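Local coordinates for protein Phthiocerol/phthiodiolone dimycocerosyl transferase (Mycobacterium tuberculosis, PDB 1Q9J) that probably catalyses transfer of mycocerosyl chains from mycocerosic acid synthase onto phthiocerol and related alcohols, the last step in assembling the dimycocerosate ester lipids, at residues L10-S13 against E14-F17; L216-S219 against K220-S224; M227-G230 against R231-R234. All coordinates share one frame; numbering follows the deposited sequence.

How the interactions relate
All three contacts illustrate how a helix end is finished by residues three to five positions apart. Interaction 1 is buried at the start of helix 12-19, and a carboxylate there grips a backbone N-H. Interactions 2 and 3 lie about 37 and 39 Å from it, centre to centre, on the opposite side of the chain's centre. They hold the two ends of one helix, 220-230, with centres about 15 Å apart, and both are only partly buried. At the first of these ends, serine and glutamine make a neutral capping box; at the second, a backbone turn and an oblique phenylalanine-histidine pair close the helix.

Interaction 1 of 3, residues L10-S13 against E14-F17; sequences LSHS and EEVF
Glu14 reaches back over Leu10 and Ser11, so that a side chain in the first turn of helix 12-19 binds the backbone that leads into it. Glu14 CB packs against Leu10, 3.9 Å from Leu10 CD2, and lies close to the carbonyl oxygen of Ser11. From there CG stands beside the backbone N (chi1 -48°), which turns the chain toward the preceding residues, and it passes next to Ser11 OG. The chain then runs extended to the carboxylate. Here Glu14 OE1 takes the N-H of Ser11 at 2.9 Å from Ser11 N, in a straight bond that uses the anti lone pair, while Leu10 CD2 lies 3.7 Å from Glu14 OE1. The other oxygen, OE2, forms a salt bridge with Arg8, which probably favours the ionised form of this buried group. Ser11 OG is hydrogen-bonded to Glu165. The return bonds come from the backbone: the single carbonyl oxygen Ser11 O accepts two N-H groups, from Glu14 N at 2.6 Å and from Glu15 N at 3.2 Å. Alongside, His12 and Glu15 point the same way, with His12 CD2 3.9 Å from Glu15 OE1. In the fold, Leu10 and Glu15 rest on Trp65 of strand 65-69, and farther along the helix the Phe17 ring stacks on His124, the probable proton acceptor.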
# COMPACT_ATOMS: atom_id res chain seq x y z
N LEU A 10 1.63 -20.39 -1.56
CA LEU A 10 1.62 -19.00 -2.04
C LEU A 10 2.17 -18.96 -3.45
O LEU A 10 3.04 -19.75 -3.79
CB LEU A 10 2.50 -18.09 -1.18
CG LEU A 10 2.07 -17.74 0.23
CD1 LEU A 10 3.20 -16.94 0.86
CD2 LEU A 10 0.78 -16.92 0.23
N SER A 11 1.67 -18.02 -4.24
CA SER A 11 2.10 -17.84 -5.63
C SER A 11 3.39 -17.04 -5.60
O SER A 11 3.59 -16.22 -4.71
CB SER A 11 1.03 -17.08 -6.40
OG SER A 11 1.11 -15.68 -6.13
N HIS A 12 4.25 -17.26 -6.59
CA HIS A 12 5.54 -16.56 -6.63
C HIS A 12 5.44 -15.06 -6.36
O HIS A 12 6.34 -14.45 -5.79
CB HIS A 12 6.24 -16.83 -7.97
CG HIS A 12 6.68 -18.26 -8.13
ND1 HIS A 12 5.80 -19.29 -8.38
CD2 HIS A 12 7.90 -18.84 -8.02
CE1 HIS A 12 6.45 -20.43 -8.42
NE2 HIS A 12 7.73 -20.19 -8.20
N SER A 13 4.32 -14.47 -6.76
CA SER A 13 4.09 -13.05 -6.55
C SER A 13 3.90 -12.72 -5.06
O SER A 13 4.28 -11.64 -4.60
CB SER A 13 2.87 -12.65 -7.39
OG SER A 13 2.29 -11.45 -6.95
N GLU A 14 3.32 -13.65 -4.31
CA GLU A 14 3.05 -13.44 -2.89
C GLU A 14 4.26 -13.73 -2.00
O GLU A 14 4.42 -13.11 -0.94
CB GLU A 14 1.87 -14.32 -2.50
CG GLU A 14 0.74 -14.16 -3.49
CD GLU A 14 -0.48 -15.00 -3.21
OE1 GLU A 14 -0.36 -16.25 -3.20
OE2 GLU A 14 -1.56 -14.39 -3.00
N GLU A 15 5.13 -14.63 -2.44
CA GLU A 15 6.32 -15.00 -1.68
C GLU A 15 7.20 -13.84 -1.29
O GLU A 15 7.90 -13.91 -0.29
CB GLU A 15 7.14 -16.03 -2.45
CG GLU A 15 6.36 -17.30 -2.68
CD GLU A 15 7.22 -18.47 -3.09
OE1 GLU A 15 7.93 -18.37 -4.13
OE2 GLU A 15 7.18 -19.50 -2.38
N VAL A 16 7.18 -12.76 -2.06
CA VAL A 16 8.01 -11.63 -1.67
C VAL A 16 7.66 -11.27 -0.22
O VAL A 16 8.55 -11.15 0.62
CB VAL A 16 7.76 -10.39 -2.55
CG1 VAL A 16 8.71 -9.26 -2.14
CG2 VAL A 16 8.00 -10.75 -4.02
N PHE A 17 6.37 -11.14 0.07
CA PHE A 17 5.94 -10.76 1.41
C PHE A 17 6.25 -11.79 2.49
O PHE A 17 6.35 -11.44 3.68
CB PHE A 17 4.44 -10.44 1.39
CG PHE A 17 4.02 -9.63 0.20
CD1 PHE A 17 3.32 -10.22 -0.85
CD2 PHE A 17 4.37 -8.28 0.10
CE1 PHE A 17 2.97 -9.48 -1.97
CE2 PHE A 17 4.02 -7.53 -1.03
CZ PHE A 17 3.32 -8.13 -2.06

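Interaction 2 of 3, residues L216-S219 against K220-S224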
# COMPACT_ATOMS: atom_id res chain seq x y z
N LEU A 216 5.13 14.48 5.77
CA LEU A 216 4.95 15.94 5.68
C LEU A 216 3.58 16.25 5.14
O LEU A 216 3.12 15.59 4.21
CB LEU A 216 5.98 16.55 4.74
CG LEU A 216 7.42 16.43 5.21
CD1 LEU A 216 8.37 17.04 4.18
CD2 LEU A 216 7.55 17.13 6.55
N TRP A 217 2.92 17.26 5.71
CA TRP A 217 1.59 17.64 5.25
C TRP A 217 1.57 18.89 4.38
O TRP A 217 2.61 19.44 3.99
CB TRP A 217 0.66 17.87 6.44
CG TRP A 217 0.23 16.64 7.15
CD1 TRP A 217 1.03 15.74 7.78
CD2 TRP A 217 -1.12 16.17 7.32
NE1 TRP A 217 0.27 14.74 8.34
CE2 TRP A 217 -1.06 14.98 8.06
CE3 TRP A 217 -2.37 16.65 6.90
CZ2 TRP A 217 -2.21 14.25 8.42
CZ3 TRP A 217 -3.52 15.92 7.25
CH2 TRP A 217 -3.43 14.74 8.00
N LEU A 218 0.36 19.33 4.07
CA LEU A 218 0.10 20.51 3.26
C LEU A 218 -1.18 21.16 3.74
O LEU A 218 -2.16 20.47 4.05
CB LEU A 218 -0.04 20.14 1.79
CG LEU A 218 1.27 20.20 1.02
CD1 LEU A 218 1.06 19.75 -0.42
CD2 LEU A 218 1.78 21.62 1.07
N SER A 219 -1.16 22.48 3.81
CA SER A 219 -2.32 23.24 4.26
C SER A 219 -3.48 23.05 3.31
O SER A 219 -3.28 22.90 2.10
CB SER A 219 -1.98 24.73 4.35
OG SER A 219 -1.46 25.20 3.11
N LYS A 220 -4.69 23.05 3.86
CA LYS A 220 -5.90 22.89 3.05
C LYS A 220 -5.77 23.79 1.82
O LYS A 220 -6.25 23.44 0.74
CB LYS A 220 -7.13 23.30 3.86
CG LYS A 220 -7.47 22.36 5.01
CD LYS A 220 -8.23 23.08 6.10
CE LYS A 220 -7.33 24.09 6.82
NZ LYS A 220 -8.04 24.85 7.90
N GLN A 221 -5.11 24.93 1.99
CA GLN A 221 -4.93 25.84 0.88
C GLN A 221 -3.86 25.36 -0.10
O GLN A 221 -4.16 25.16 -1.27
CB GLN A 221 -4.58 27.25 1.37
CG GLN A 221 -5.76 28.21 1.40
CD GLN A 221 -6.63 28.12 0.15
OE1 GLN A 221 -7.55 27.30 0.07
NE2 GLN A 221 -6.33 28.95 -0.85
N GLN A 222 -2.64 25.19 0.38
CA GLN A 222 -1.56 24.74 -0.49
C GLN A 222 -1.97 23.54 -1.34
O GLN A 222 -1.47 23.35 -2.45
CB GLN A 222 -0.32 24.36 0.32
CG GLN A 222 0.44 25.52 0.88
CD GLN A 222 1.51 25.04 1.82
OE1 GLN A 222 1.21 24.39 2.83
NE2 GLN A 222 2.76 25.34 1.51
N THR A 223 -2.86 22.71 -0.80
CA THR A 223 -3.33 21.55 -1.55
C THR A 223 -4.16 22.09 -2.72
O THR A 223 -3.80 21.88 -3.88
CB THR A 223 -4.20 20.60 -0.66
OG1 THR A 223 -3.47 20.25 0.52
CG2 THR A 223 -4.54 19.32 -1.40
N SER A 224 -5.23 22.81 -2.40
CA SER A 224 -6.12 23.41 -3.40
C SER A 224 -5.38 24.14 -4.51
O SER A 224 -5.83 24.19 -5.66
CB SER A 224 -7.11 24.37 -2.73
OG SER A 224 -7.99 23.65 -1.89
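A capping box between Ser219 and Gln222 opens helix 220-230, just after the chain leaves edge strand 213-216. Ser219 is the N-cap. Ser219 OG accepts the backbone N-H of Gln222 at 3.0 Å from Gln222 N, and in return Gln222 OE1 receives the N-H of Ser219, 3.2 Å from Ser219 N and nearly straight at 168°. Ser219 OG also donates to Gln222 OE1 at 2.8 Å, coming in almost square to the C=O bond; that amide oxygen is therefore held by two donors of one residue. Ser219 OG lies between its own backbone N and carbonyl carbon (chi1 54°), a setting that brings it within bonding distance of the Gln222 backbone N-H. The glutamine chain runs extended beyond CG, and Leu218 crosses it at about a right angle: Leu218 CD2 packs 3.5 Å from Gln222 CB and also touches the carboxamide carbon and oxygen. Leu218 is buried and meets Arg407 of helix 399-412 and Leu388 of strand 387-393, so it lies between the cap and these two elements. The helical backbone bonding begins at the same serine, with Thr223 N 2.9 Å from Ser219 O. Thr223 OG1, which is hydrogen-bonded to Leu388 N as well, donates to Ser219 O from 3.1 Å, standing 51° out of the carbonyl plane.

Interaction 3 of 3, residues M227-G230 against R231-R234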
# COMPACT_ATOMS: atom_id res chain seq x y z
N MET A 227 -3.88 21.48 -6.63
CA MET A 227 -4.95 20.84 -7.39
C MET A 227 -5.39 21.72 -8.55
O MET A 227 -5.51 21.25 -9.69
CB MET A 227 -6.16 20.55 -6.50
CG MET A 227 -5.94 19.38 -5.56
SD MET A 227 -7.46 18.84 -4.81
CE MET A 227 -7.53 19.88 -3.32
N ALA A 228 -5.63 22.99 -8.26
CA ALA A 228 -6.03 23.94 -9.29
C ALA A 228 -4.99 23.91 -10.40
O ALA A 228 -5.34 23.87 -11.58
CB ALA A 228 -6.14 25.34 -8.69
N PHE A 229 -3.72 23.91 -10.02
CA PHE A 229 -2.63 23.87 -10.99
C PHE A 229 -2.69 22.56 -11.75
O PHE A 229 -2.26 22.47 -12.89
CB PHE A 229 -1.28 23.94 -10.28
CG PHE A 229 -0.10 23.69 -11.18
CD1 PHE A 229 0.44 24.71 -11.94
CD2 PHE A 229 0.46 22.42 -11.26
CE1 PHE A 229 1.54 24.48 -12.78
CE2 PHE A 229 1.56 22.18 -12.10
CZ PHE A 229 2.10 23.21 -12.86
N GLY A 230 -3.24 21.54 -11.09
CA GLY A 230 -3.35 20.23 -11.69
C GLY A 230 -4.24 20.19 -12.92
O GLY A 230 -3.75 20.08 -14.05
N ARG A 231 -5.55 20.28 -12.71
CA ARG A 231 -6.49 20.24 -13.81
C ARG A 231 -6.39 21.47 -14.71
O ARG A 231 -7.23 21.69 -15.58
CB ARG A 231 -7.92 20.06 -13.28
CG ARG A 231 -8.35 21.02 -12.19
CD ARG A 231 -9.61 20.49 -11.50
NE ARG A 231 -10.12 21.41 -10.48
CZ ARG A 231 -11.06 21.10 -9.58
NH1 ARG A 231 -11.59 19.89 -9.56
NH2 ARG A 231 -11.47 22.01 -8.70
N GLU A 232 -5.34 22.26 -14.50
CA GLU A 232 -5.09 23.44 -15.30
C GLU A 232 -3.93 23.06 -16.22
O GLU A 232 -3.23 23.91 -16.75
CB GLU A 232 -4.67 24.63 -14.42
CG GLU A 232 -4.54 25.95 -15.17
CD GLU A 232 -3.48 26.87 -14.57
OE1 GLU A 232 -2.28 26.53 -14.63
OE2 GLU A 232 -3.85 27.93 -14.02
N HIS A 233 -3.75 21.76 -16.39
CA HIS A 233 -2.69 21.23 -17.24
C HIS A 233 -3.07 19.81 -17.63
O HIS A 233 -2.22 19.02 -18.05
CB HIS A 233 -1.36 21.23 -16.50
CG HIS A 233 -0.69 22.57 -16.44
ND1 HIS A 233 0.04 23.08 -17.49
CD2 HIS A 233 -0.66 23.51 -15.47
CE1 HIS A 233 0.49 24.28 -17.17
NE2 HIS A 233 0.08 24.56 -15.95
N ARG A 234 -4.35 19.49 -17.50
CA ARG A 234 -4.84 18.16 -17.83
C ARG A 234 -3.96 17.15 -17.12
O ARG A 234 -3.38 16.26 -17.75
CB ARG A 234 -4.79 17.93 -19.35
CG ARG A 234 -5.47 19.01 -20.18
CD ARG A 234 -5.47 18.65 -21.65
NE ARG A 234 -5.76 19.82 -22.49
CZ ARG A 234 -5.95 19.77 -23.81
NH1 ARG A 234 -5.89 18.61 -24.45
NH2 ARG A 234 -6.20 20.89 -24.47
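The ring of Phe229 carries His233 over one face: His233 CD2 stands 3.6 Å above its plane, displaced toward the rim, and His233 NE2 is 3.5 Å from Phe229 CE1. The planes meet at 45°, with centroids 4.6 Å apart, so the pair is oblique. The edge of the imidazole faces the backbone instead, where Phe229 O lies near the ring plane, 3.2 Å from His233 CD2. A single residue thus meets the histidine twice, once with its ring and once with its carbonyl. With CG anti to the backbone N (chi1 171°), the Phe229 ring comes within reach of the His233 imidazole. Tyr417 joins the cluster, edge-to-face with Phe229 and steeply inclined to His233, while Val301 of helix 300-317 touches both side chains. The backbone bonds run alongside. Arg231 N binds Met227 O at 3.2 Å in a helical i to i+4 bond; Arg231 is then the first residue to leave helical angles. A weak bond follows from His233 N to Gly230 O, 2.9 Å long. Together these features describe a helix C-terminus running into a type I beta turn, Gly230 to His233, by which helix 220-230 ends and the chain heads toward helix 237-253.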